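Local coordinates for protein citryl-spermidine/3,4-dihydroxybenzoyl-citryl-spermidine:spermidine ligase (Bacillus anthracis, PDB 3TO3) that catalyses the ATP-dependent condensation of spermidine with citryl-spermidine intermediates in the biosynthesis of the siderophore petrobactin, at residues B[175-180]-B[247-252]; B[478-483]-B[494-499]. All coordinates share one frame; numbering follows the deposited sequence.

How the contacts relate
Followed from the N terminus, the chain makes contact 1 first: helix 175-181 is met by the start of helix 248-258, which closes a loop of 66 residues within the IucA/IucC family region. Contact 2 comes much later, in the FhuF-like region, where residues 478-483 and 494-499 close a short loop of ten residues that includes helix 485-488. The two loops follow one another in series, neither enclosing nor crossing the other. The centres of contact 1 and contact 2 lie about 35 Å apart, and the two do not touch. Contact 1 ties two helices together close to the subunit interface, whereas contact 2 joins a loop to the residue that leads into an outer strand of a small sheet.

Contact 1: residues B[175-180]-B[247-252]; sequences YRDNFR and HPWQWE
Trp249 reaches across to Asp177 with its indole NH, and this single polar touch carries the contact between the two helices. NE1 of Trp249 donates to Asp177 OD2 over 3.0 Å, but the N-H...O angle of 143° makes it a weak, bent bond. The carboxylate meets the indole at the pyrrole edge, with CG of Asp177 in the ring plane and 3.5 Å from Trp249 CD1. The two flat groups stand almost perpendicular, their planes 82° apart.

The other carboxylate oxygen is turned to its own helix. Arg180, three residues on and about one turn later, sends NH2 to Asp177 OD1 at 3.2 Å in a salt bridge, the oxygen lying in the guanidinium plane while the nitrogen sits above the carboxylate plane. Asp177 is thus shared between an indole NH and an arginine, and the positive charge probably helps to keep it ionised. On the opposite helix, Trp249 has CG anti to its backbone N (chi1 -175°), which carries the indole out toward Asp177. Its backbone N is in turn held by His247, the N-cap residue, whose ND1 accepts from Trp249 N at 2.8 Å in the plane of the imidazole. The capping bond helps to define the start of the helix from which the indole extends.

Phe173 meets the Trp249 ring edge-to-face, and Leu302 and Ile304 of strand 297-306 pack against it; that strand belongs to the mixed sheet of the ATP-binding region, and the Trp249 side chain is about 13 Å from the bound ATP. Helix 175-181 rests through Tyr175 and Phe179 on helices 6-15 and 115-138. Beyond Trp249, helix 248-258 turns Trp251 to His8 of the second subunit, so the pair lies beside the dimer interface.

Contact 2: residues B[478-483]-B[494-499]; sequences PDFTKM and DFFEMD
Phe480 and Phe496 meet ring to ring, and their touch is the whole of the tight part of this contact. Phe496 brings CD2 over the centre of one face of the Phe480 ring, 3.7 Å from Phe480 CE1, with CE2 close beside it. The planes are inclined by 39° and the centroids of the Phe480 and Phe496 rings lie 4.9 Å apart, so the rings meet at a slant. On the opposite face of Phe480, Pro478 O sits toward the rim, 3.3 Å above the ring plane.

Phe466 of strand 465-467 packs against both rings, and Ser320 and Ile324 of helix 315-333 cover Phe496. The Phe496 side chain lies about 6 Å from that of the ATP-binding Glu462. The looser side begins at exposed Asp479 and Thr481, where Asp479 OD1 receives a weak bond from Thr481 N. Glu497 starts out toward the loop, but its carboxylate forms a salt bridge with Arg468.

The contact holds the 478-483 loop against Phe496, the residue just before the short strand 497-498. No hydrogen bond or salt bridge crosses between the segments, so two buried rings join them by apolar contact, without a directional bond.

Contact 1: residues B[175-180]-B[247-252]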
ATOM      1  N   TYR B 175       0.218  11.056   7.444  1.00 46.67           N
ATOM      2  CA  TYR B 175       0.485  12.452   7.791  1.00 40.54           C
ATOM      3  C   TYR B 175       1.875  12.719   8.407  1.00 42.55           C
ATOM      4  O   TYR B 175       2.492  13.748   8.118  1.00 40.67           O
ATOM      5  CB  TYR B 175      -0.628  13.055   8.637  1.00 43.97           C
ATOM      6  CG  TYR B 175      -0.555  12.808  10.137  1.00 51.18           C
ATOM      7  CD1 TYR B 175       0.157  13.663  10.978  1.00 49.08           C
ATOM      8  CD2 TYR B 175      -1.258  11.765  10.722  1.00 51.28           C
ATOM      9  CE1 TYR B 175       0.191  13.455  12.363  1.00 52.57           C
ATOM     10  CE2 TYR B 175      -1.230  11.551  12.093  1.00 50.93           C
ATOM     11  CZ  TYR B 175      -0.505  12.386  12.913  1.00 50.52           C
ATOM     12  OH  TYR B 175      -0.492  12.160  14.280  1.00 44.89           O
ATOM     13  N   ARG B 176       2.361  11.791   9.227  1.00 36.09           N
ATOM     14  CA  ARG B 176       3.602  11.994   9.961  1.00 44.46           C
ATOM     15  C   ARG B 176       4.821  11.982   9.036  1.00 51.42           C
ATOM     16  O   ARG B 176       5.652  12.882   9.083  1.00 49.87           O
ATOM     17  CB  ARG B 176       3.719  10.965  11.077  1.00 45.99           C
ATOM     18  CG  ARG B 176       4.609  11.389  12.222  1.00 63.24           C
ATOM     19  CD  ARG B 176       4.311  10.575  13.479  1.00 73.63           C
ATOM     20  NE  ARG B 176       3.170  11.122  14.195  1.00 79.15           N
ATOM     21  CZ  ARG B 176       3.254  12.206  14.959  1.00 78.44           C
ATOM     22  NH1 ARG B 176       4.420  12.831  15.084  1.00 80.61           N
ATOM     23  NH2 ARG B 176       2.184  12.673  15.584  1.00 65.62           N
ATOM     24  N   ASP B 177       4.910  10.972   8.173  1.00 52.18           N
ATOM     25  CA  ASP B 177       5.919  10.962   7.130  1.00 48.38           C
ATOM     26  C   ASP B 177       5.803  12.183   6.222  1.00 46.11           C
ATOM     27  O   ASP B 177       6.810  12.721   5.749  1.00 40.82           O
ATOM     28  CB  ASP B 177       5.827   9.682   6.298  1.00 38.89           C
ATOM     29  CG  ASP B 177       6.498   8.484   6.983  1.00 52.73           C
ATOM     30  OD1 ASP B 177       7.456   8.675   7.777  1.00 51.68           O
ATOM     31  OD2 ASP B 177       6.058   7.348   6.709  1.00 62.54           O
ATOM     32  N   ASN B 178       4.577  12.622   5.971  1.00 40.19           N
ATOM     33  CA  ASN B 178       4.382  13.768   5.093  1.00 44.28           C
ATOM     34  C   ASN B 178       5.028  15.022   5.708  1.00 49.34           C
ATOM     35  O   ASN B 178       5.742  15.781   5.015  1.00 50.20           O
ATOM     36  CB  ASN B 178       2.888  14.017   4.798  1.00 39.02           C
ATOM     37  CG  ASN B 178       2.697  15.069   3.761  1.00 43.86           C
ATOM     38  OD1 ASN B 178       3.211  14.919   2.626  1.00 37.04           O
ATOM     39  ND2 ASN B 178       2.024  16.179   4.134  1.00 36.87           N
ATOM     40  N   PHE B 179       4.763  15.228   7.003  1.00 37.06           N
ATOM     41  CA  PHE B 179       5.420  16.267   7.787  1.00 40.35           C
ATOM     42  C   PHE B 179       6.951  16.154   7.734  1.00 48.70           C
ATOM     43  O   PHE B 179       7.645  17.165   7.679  1.00 47.53           O
ATOM     44  CB  PHE B 179       4.983  16.213   9.232  1.00 44.62           C
ATOM     45  CG  PHE B 179       3.759  17.022   9.527  1.00 53.50           C
ATOM     46  CD1 PHE B 179       3.517  18.207   8.877  1.00 54.93           C
ATOM     47  CD2 PHE B 179       2.853  16.594  10.459  1.00 53.99           C
ATOM     48  CE1 PHE B 179       2.372  18.942   9.164  1.00 48.70           C
ATOM     49  CE2 PHE B 179       1.720  17.327  10.741  1.00 49.08           C
ATOM     50  CZ  PHE B 179       1.482  18.499  10.094  1.00 41.90           C
ATOM     51  N   ARG B 180       7.470  14.932   7.764  1.00 49.29           N
ATOM     52  CA  ARG B 180       8.908  14.758   7.815  1.00 56.36           C
ATOM     53  C   ARG B 180       9.580  15.033   6.481  1.00 54.45           C
ATOM     54  O   ARG B 180      10.585  15.716   6.421  1.00 51.18           O
ATOM     55  CB  ARG B 180       9.274  13.345   8.307  1.00 57.64           C
ATOM     56  CG  ARG B 180       9.165  13.152   9.810  1.00 64.79           C
ATOM     57  CD  ARG B 180       9.843  11.836  10.295  1.00 89.17           C
ATOM     58  NE  ARG B 180       8.963  10.675  10.167  1.00 87.82           N
ATOM     59  CZ  ARG B 180       8.228  10.155  11.151  1.00 81.51           C
ATOM     60  NH1 ARG B 180       8.270  10.684  12.374  1.00 79.31           N
ATOM     61  NH2 ARG B 180       7.446   9.098  10.909  1.00 72.93           N
ATOM     62  N   HIS B 247      17.611   7.489   0.476  1.00 40.32           N
ATOM     63  CA  HIS B 247      16.680   8.340   1.210  1.00 38.19           C
ATOM     64  C   HIS B 247      16.312   7.622   2.498  1.00 35.37           C
ATOM     65  O   HIS B 247      16.009   6.456   2.467  1.00 40.24           O
ATOM     66  CB  HIS B 247      15.442   8.560   0.366  1.00 41.06           C
ATOM     67  CG  HIS B 247      14.533   9.617   0.889  1.00 41.01           C
ATOM     68  ND1 HIS B 247      13.915   9.527   2.118  1.00 39.91           N
ATOM     69  CD2 HIS B 247      14.129  10.790   0.343  1.00 46.73           C
ATOM     70  CE1 HIS B 247      13.181  10.610   2.312  1.00 40.46           C
ATOM     71  NE2 HIS B 247      13.294  11.392   1.252  1.00 42.79           N
ATOM     72  N   PRO B 248      16.329   8.314   3.637  1.00 36.68           N
ATOM     73  CA  PRO B 248      16.009   7.594   4.876  1.00 35.88           C
ATOM     74  C   PRO B 248      14.586   7.031   4.897  1.00 40.46           C
ATOM     75  O   PRO B 248      14.404   6.020   5.573  1.00 43.34           O
ATOM     76  CB  PRO B 248      16.199   8.654   5.982  1.00 34.83           C
ATOM     77  CG  PRO B 248      16.039   9.984   5.282  1.00 30.48           C
ATOM     78  CD  PRO B 248      16.468   9.771   3.836  1.00 40.17           C
ATOM     79  N   TRP B 249      13.620   7.619   4.182  1.00 41.57           N
ATOM     80  CA  TRP B 249      12.268   6.991   4.123  1.00 45.05           C
ATOM     81  C   TRP B 249      12.349   5.702   3.331  1.00 42.88           C
ATOM     82  O   TRP B 249      11.716   4.702   3.677  1.00 43.58           O
ATOM     83  CB  TRP B 249      11.173   7.870   3.476  1.00 33.25           C
ATOM     84  CG  TRP B 249       9.785   7.271   3.542  1.00 40.93           C
ATOM     85  CD1 TRP B 249       8.833   7.523   4.491  1.00 35.34           C
ATOM     86  CD2 TRP B 249       9.198   6.313   2.635  1.00 43.99           C
ATOM     87  NE1 TRP B 249       7.702   6.801   4.227  1.00 41.35           N
ATOM     88  CE2 TRP B 249       7.894   6.046   3.101  1.00 46.63           C
ATOM     89  CE3 TRP B 249       9.642   5.677   1.460  1.00 43.24           C
ATOM     90  CZ2 TRP B 249       7.026   5.150   2.456  1.00 47.71           C
ATOM     91  CZ3 TRP B 249       8.775   4.792   0.801  1.00 40.45           C
ATOM     92  CH2 TRP B 249       7.485   4.535   1.311  1.00 51.18           C
ATOM     93  N   GLN B 250      13.129   5.737   2.262  1.00 38.44           N
ATOM     94  CA  GLN B 250      13.269   4.582   1.399  1.00 35.41           C
ATOM     95  C   GLN B 250      13.953   3.456   2.152  1.00 39.13           C
ATOM     96  O   GLN B 250      13.540   2.292   2.061  1.00 42.46           O
ATOM     97  CB  GLN B 250      14.049   4.924   0.143  1.00 33.64           C
ATOM     98  CG  GLN B 250      14.205   3.723  -0.767  1.00 37.66           C
ATOM     99  CD  GLN B 250      12.982   3.519  -1.632  1.00 40.00           C
ATOM    100  OE1 GLN B 250      11.898   4.000  -1.315  1.00 42.95           O
ATOM    101  NE2 GLN B 250      13.150   2.835  -2.740  1.00 40.72           N
ATOM    102  N   TRP B 251      14.962   3.812   2.939  1.00 32.82           N
ATOM    103  CA  TRP B 251      15.735   2.800   3.660  1.00 39.53           C
ATOM    104  C   TRP B 251      14.855   2.101   4.696  1.00 36.58           C
ATOM    105  O   TRP B 251      14.790   0.884   4.745  1.00 43.12           O
ATOM    106  CB  TRP B 251      16.988   3.402   4.315  1.00 29.81           C
ATOM    107  CG  TRP B 251      17.721   2.484   5.242  1.00 36.72           C
ATOM    108  CD1 TRP B 251      17.809   2.604   6.590  1.00 38.67           C
ATOM    109  CD2 TRP B 251      18.473   1.308   4.898  1.00 39.01           C
ATOM    110  NE1 TRP B 251      18.548   1.587   7.115  1.00 37.57           N
ATOM    111  CE2 TRP B 251      18.976   0.773   6.102  1.00 41.63           C
ATOM    112  CE3 TRP B 251      18.760   0.648   3.691  1.00 42.68           C
ATOM    113  CZ2 TRP B 251      19.759  -0.403   6.146  1.00 41.29           C
ATOM    114  CZ3 TRP B 251      19.551  -0.513   3.727  1.00 39.38           C
ATOM    115  CH2 TRP B 251      20.039  -1.023   4.956  1.00 41.12           C
ATOM    116  N   GLU B 252      14.162   2.876   5.505  1.00 44.14           N
ATOM    117  CA  GLU B 252      13.399   2.287   6.591  1.00 46.96           C
ATOM    118  C   GLU B 252      12.067   1.679   6.190  1.00 43.14           C
ATOM    119  O   GLU B 252      11.539   0.849   6.912  1.00 40.69           O
ATOM    120  CB  GLU B 252      13.125   3.339   7.656  1.00 45.58           C
ATOM    121  CG  GLU B 252      14.313   3.702   8.483  1.00 57.54           C
ATOM    122  CD  GLU B 252      13.926   4.653   9.595  1.00 69.07           C
ATOM    123  OE1 GLU B 252      13.831   5.866   9.315  1.00 73.77           O
ATOM    124  OE2 GLU B 252      13.690   4.187  10.733  1.00 72.45           O
TER

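Contact 2: residues B[478-483]-B[494-499]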
ATOM      1  N   PRO B 478      25.309   8.865 -28.589  1.00 68.32           N
ATOM      2  CA  PRO B 478      25.767   7.790 -27.709  1.00 69.35           C
ATOM      3  C   PRO B 478      25.063   6.497 -28.081  1.00 68.24           C
ATOM      4  O   PRO B 478      23.880   6.530 -28.462  1.00 61.67           O
ATOM      5  CB  PRO B 478      25.342   8.259 -26.313  1.00 64.93           C
ATOM      6  CG  PRO B 478      24.647   9.546 -26.497  1.00 59.34           C
ATOM      7  CD  PRO B 478      24.311   9.708 -27.932  1.00 62.30           C
ATOM      8  N   ASP B 479      25.768   5.374 -27.965  1.00 64.29           N
ATOM      9  CA  ASP B 479      25.197   4.118 -28.403  1.00 63.37           C
ATOM     10  C   ASP B 479      24.687   3.422 -27.162  1.00 61.65           C
ATOM     11  O   ASP B 479      25.443   2.712 -26.486  1.00 60.36           O
ATOM     12  CB  ASP B 479      26.330   3.282 -28.985  1.00 66.92           C
ATOM     13  CG  ASP B 479      25.914   1.867 -29.291  1.00 80.19           C
ATOM     14  OD1 ASP B 479      24.691   1.599 -29.258  1.00 86.17           O
ATOM     15  OD2 ASP B 479      26.804   1.030 -29.582  1.00 76.84           O
ATOM     16  N   PHE B 480      23.368   3.483 -26.975  1.00 58.45           N
ATOM     17  CA  PHE B 480      22.755   3.099 -25.701  1.00 62.61           C
ATOM     18  C   PHE B 480      22.759   1.584 -25.510  1.00 72.24           C
ATOM     19  O   PHE B 480      22.797   1.074 -24.390  1.00 79.03           O
ATOM     20  CB  PHE B 480      21.342   3.656 -25.607  1.00 54.20           C
ATOM     21  CG  PHE B 480      21.279   5.155 -25.750  1.00 62.51           C
ATOM     22  CD1 PHE B 480      21.634   5.987 -24.691  1.00 63.66           C
ATOM     23  CD2 PHE B 480      20.877   5.742 -26.944  1.00 61.63           C
ATOM     24  CE1 PHE B 480      21.576   7.393 -24.825  1.00 60.61           C
ATOM     25  CE2 PHE B 480      20.827   7.137 -27.079  1.00 57.93           C
ATOM     26  CZ  PHE B 480      21.178   7.960 -26.019  1.00 53.67           C
ATOM     27  N   THR B 481      22.746   0.877 -26.629  1.00 64.68           N
ATOM     28  CA  THR B 481      22.666  -0.562 -26.643  1.00 66.10           C
ATOM     29  C   THR B 481      23.818  -1.202 -25.887  1.00 68.22           C
ATOM     30  O   THR B 481      23.697  -2.322 -25.387  1.00 71.69           O
ATOM     31  CB  THR B 481      22.621  -1.030 -28.088  1.00 73.64           C
ATOM     32  OG1 THR B 481      21.311  -0.740 -28.607  1.00 78.03           O
ATOM     33  CG2 THR B 481      22.905  -2.504 -28.196  1.00 75.48           C
ATOM     34  N   LYS B 482      24.928  -0.481 -25.788  1.00 66.55           N
ATOM     35  CA  LYS B 482      26.083  -0.972 -25.042  1.00 68.55           C
ATOM     36  C   LYS B 482      26.044  -0.747 -23.513  1.00 71.37           C
ATOM     37  O   LYS B 482      26.828  -1.357 -22.776  1.00 71.08           O
ATOM     38  CB  LYS B 482      27.374  -0.413 -25.654  1.00 71.35           C
ATOM     39  CG  LYS B 482      27.787  -1.186 -26.907  1.00 81.71           C
ATOM     40  CD  LYS B 482      29.181  -0.863 -27.377  1.00 84.56           C
ATOM     41  CE  LYS B 482      29.491  -1.620 -28.658  1.00 83.39           C
ATOM     42  NZ  LYS B 482      29.823  -3.056 -28.447  1.00 82.41           N
HETATM   43  N   MSE B 483      25.165   0.156 -23.065  1.00 63.26           N
HETATM   44  CA  MSE B 483      25.056   0.604 -21.662  1.00 64.29           C
HETATM   45  C   MSE B 483      24.249  -0.233 -20.655  1.00 67.27           C
HETATM   46  O   MSE B 483      24.529  -0.224 -19.450  1.00 64.53           O
HETATM   47  CB  MSE B 483      24.502   2.017 -21.642  1.00 55.27           C
HETATM   48  CG  MSE B 483      25.146   2.860 -22.699  1.00 60.06           C
HETATM   49 SE   MSE B 483      24.812   4.723 -22.368  0.76 66.66          SE
HETATM   50  CE  MSE B 483      25.693   5.454 -23.976  1.00 67.15           C
ATOM     51  N   ASP B 494      11.258   3.061 -28.035  1.00 87.20           N
ATOM     52  CA  ASP B 494      11.224   2.618 -26.643  1.00 86.53           C
ATOM     53  C   ASP B 494      11.929   3.588 -25.686  1.00 77.54           C
ATOM     54  O   ASP B 494      11.396   3.940 -24.633  1.00 69.07           O
ATOM     55  CB  ASP B 494      11.833   1.217 -26.521  1.00 89.02           C
ATOM     56  CG  ASP B 494      10.796   0.109 -26.682  1.00 98.67           C
ATOM     57  OD1 ASP B 494       9.641   0.415 -27.091  1.00 93.97           O
ATOM     58  OD2 ASP B 494      11.152  -1.070 -26.400  1.00 99.68           O
ATOM     59  N   PHE B 495      13.159   3.956 -26.028  1.00 79.92           N
ATOM     60  CA  PHE B 495      13.914   4.892 -25.213  1.00 84.33           C
ATOM     61  C   PHE B 495      14.684   5.934 -26.035  1.00 89.89           C
ATOM     62  O   PHE B 495      15.531   5.592 -26.870  1.00109.52           O
ATOM     63  CB  PHE B 495      14.882   4.152 -24.291  1.00 80.96           C
ATOM     64  CG  PHE B 495      14.641   2.671 -24.190  1.00 85.02           C
ATOM     65  CD1 PHE B 495      15.131   1.802 -25.160  1.00 91.84           C
ATOM     66  CD2 PHE B 495      13.972   2.139 -23.098  1.00 86.02           C
ATOM     67  CE1 PHE B 495      14.935   0.419 -25.058  1.00 94.10           C
ATOM     68  CE2 PHE B 495      13.772   0.755 -22.987  1.00 92.01           C
ATOM     69  CZ  PHE B 495      14.256  -0.103 -23.969  1.00 92.63           C
ATOM     70  N   PHE B 496      14.346   7.197 -25.823  1.00 62.32           N
ATOM     71  CA  PHE B 496      15.133   8.359 -26.263  1.00 67.03           C
ATOM     72  C   PHE B 496      15.102   8.641 -27.750  1.00 74.99           C
ATOM     73  O   PHE B 496      15.184   9.790 -28.156  1.00 84.22           O
ATOM     74  CB  PHE B 496      16.641   8.163 -25.999  1.00 65.52           C
ATOM     75  CG  PHE B 496      17.030   8.118 -24.565  1.00 59.31           C
ATOM     76  CD1 PHE B 496      16.511   9.009 -23.657  1.00 59.35           C
ATOM     77  CD2 PHE B 496      17.945   7.174 -24.131  1.00 55.24           C
ATOM     78  CE1 PHE B 496      16.875   8.944 -22.322  1.00 60.40           C
ATOM     79  CE2 PHE B 496      18.318   7.108 -22.812  1.00 60.51           C
ATOM     80  CZ  PHE B 496      17.773   7.991 -21.901  1.00 62.39           C
ATOM     81  N   GLU B 497      14.831   7.655 -28.576  1.00 72.70           N
ATOM     82  CA  GLU B 497      15.100   7.904 -29.974  1.00 69.48           C
ATOM     83  C   GLU B 497      13.837   7.679 -30.717  1.00 67.66           C
ATOM     84  O   GLU B 497      13.251   6.611 -30.621  1.00 71.69           O
ATOM     85  CB  GLU B 497      16.226   7.024 -30.536  1.00 66.53           C
ATOM     86  CG  GLU B 497      16.291   7.102 -32.068  1.00 68.65           C
ATOM     87  CD  GLU B 497      17.537   6.461 -32.679  1.00 85.95           C
ATOM     88  OE1 GLU B 497      18.373   5.894 -31.938  1.00 88.01           O
ATOM     89  OE2 GLU B 497      17.676   6.530 -33.919  1.00 87.27           O
HETATM   90  N   MSE B 498      13.397   8.689 -31.445  1.00 71.65           N
HETATM   91  CA  MSE B 498      12.133   8.558 -32.146  1.00 84.42           C
HETATM   92  C   MSE B 498      12.368   8.444 -33.633  1.00 88.80           C
HETATM   93  O   MSE B 498      13.275   9.070 -34.176  1.00 94.84           O
HETATM   94  CB  MSE B 498      11.192   9.710 -31.792  1.00 85.34           C
HETATM   95  CG  MSE B 498      10.837   9.762 -30.286  1.00 87.91           C
HETATM   96 SE   MSE B 498       9.883   8.189 -29.543  0.51 77.08          SE
HETATM   97  CE  MSE B 498      10.926   8.002 -27.899  1.00 75.31           C
ATOM     98  N   ASP B 499      11.568   7.610 -34.278  1.00 91.36           N
ATOM     99  CA  ASP B 499      11.699   7.387 -35.711  1.00 97.18           C
ATOM    100  C   ASP B 499      10.894   8.408 -36.490  1.00 86.24           C
ATOM    101  O   ASP B 499      11.034   8.506 -37.708  1.00 84.65           O
ATOM    102  CB  ASP B 499      11.241   5.975 -36.084  1.00110.12           C
ATOM    103  CG  ASP B 499       9.728   5.830 -36.074  1.00114.10           C
ATOM    104  OD1 ASP B 499       9.044   6.755 -35.583  1.00109.78           O
ATOM    105  OD2 ASP B 499       9.228   4.786 -36.552  1.00117.85           O
TER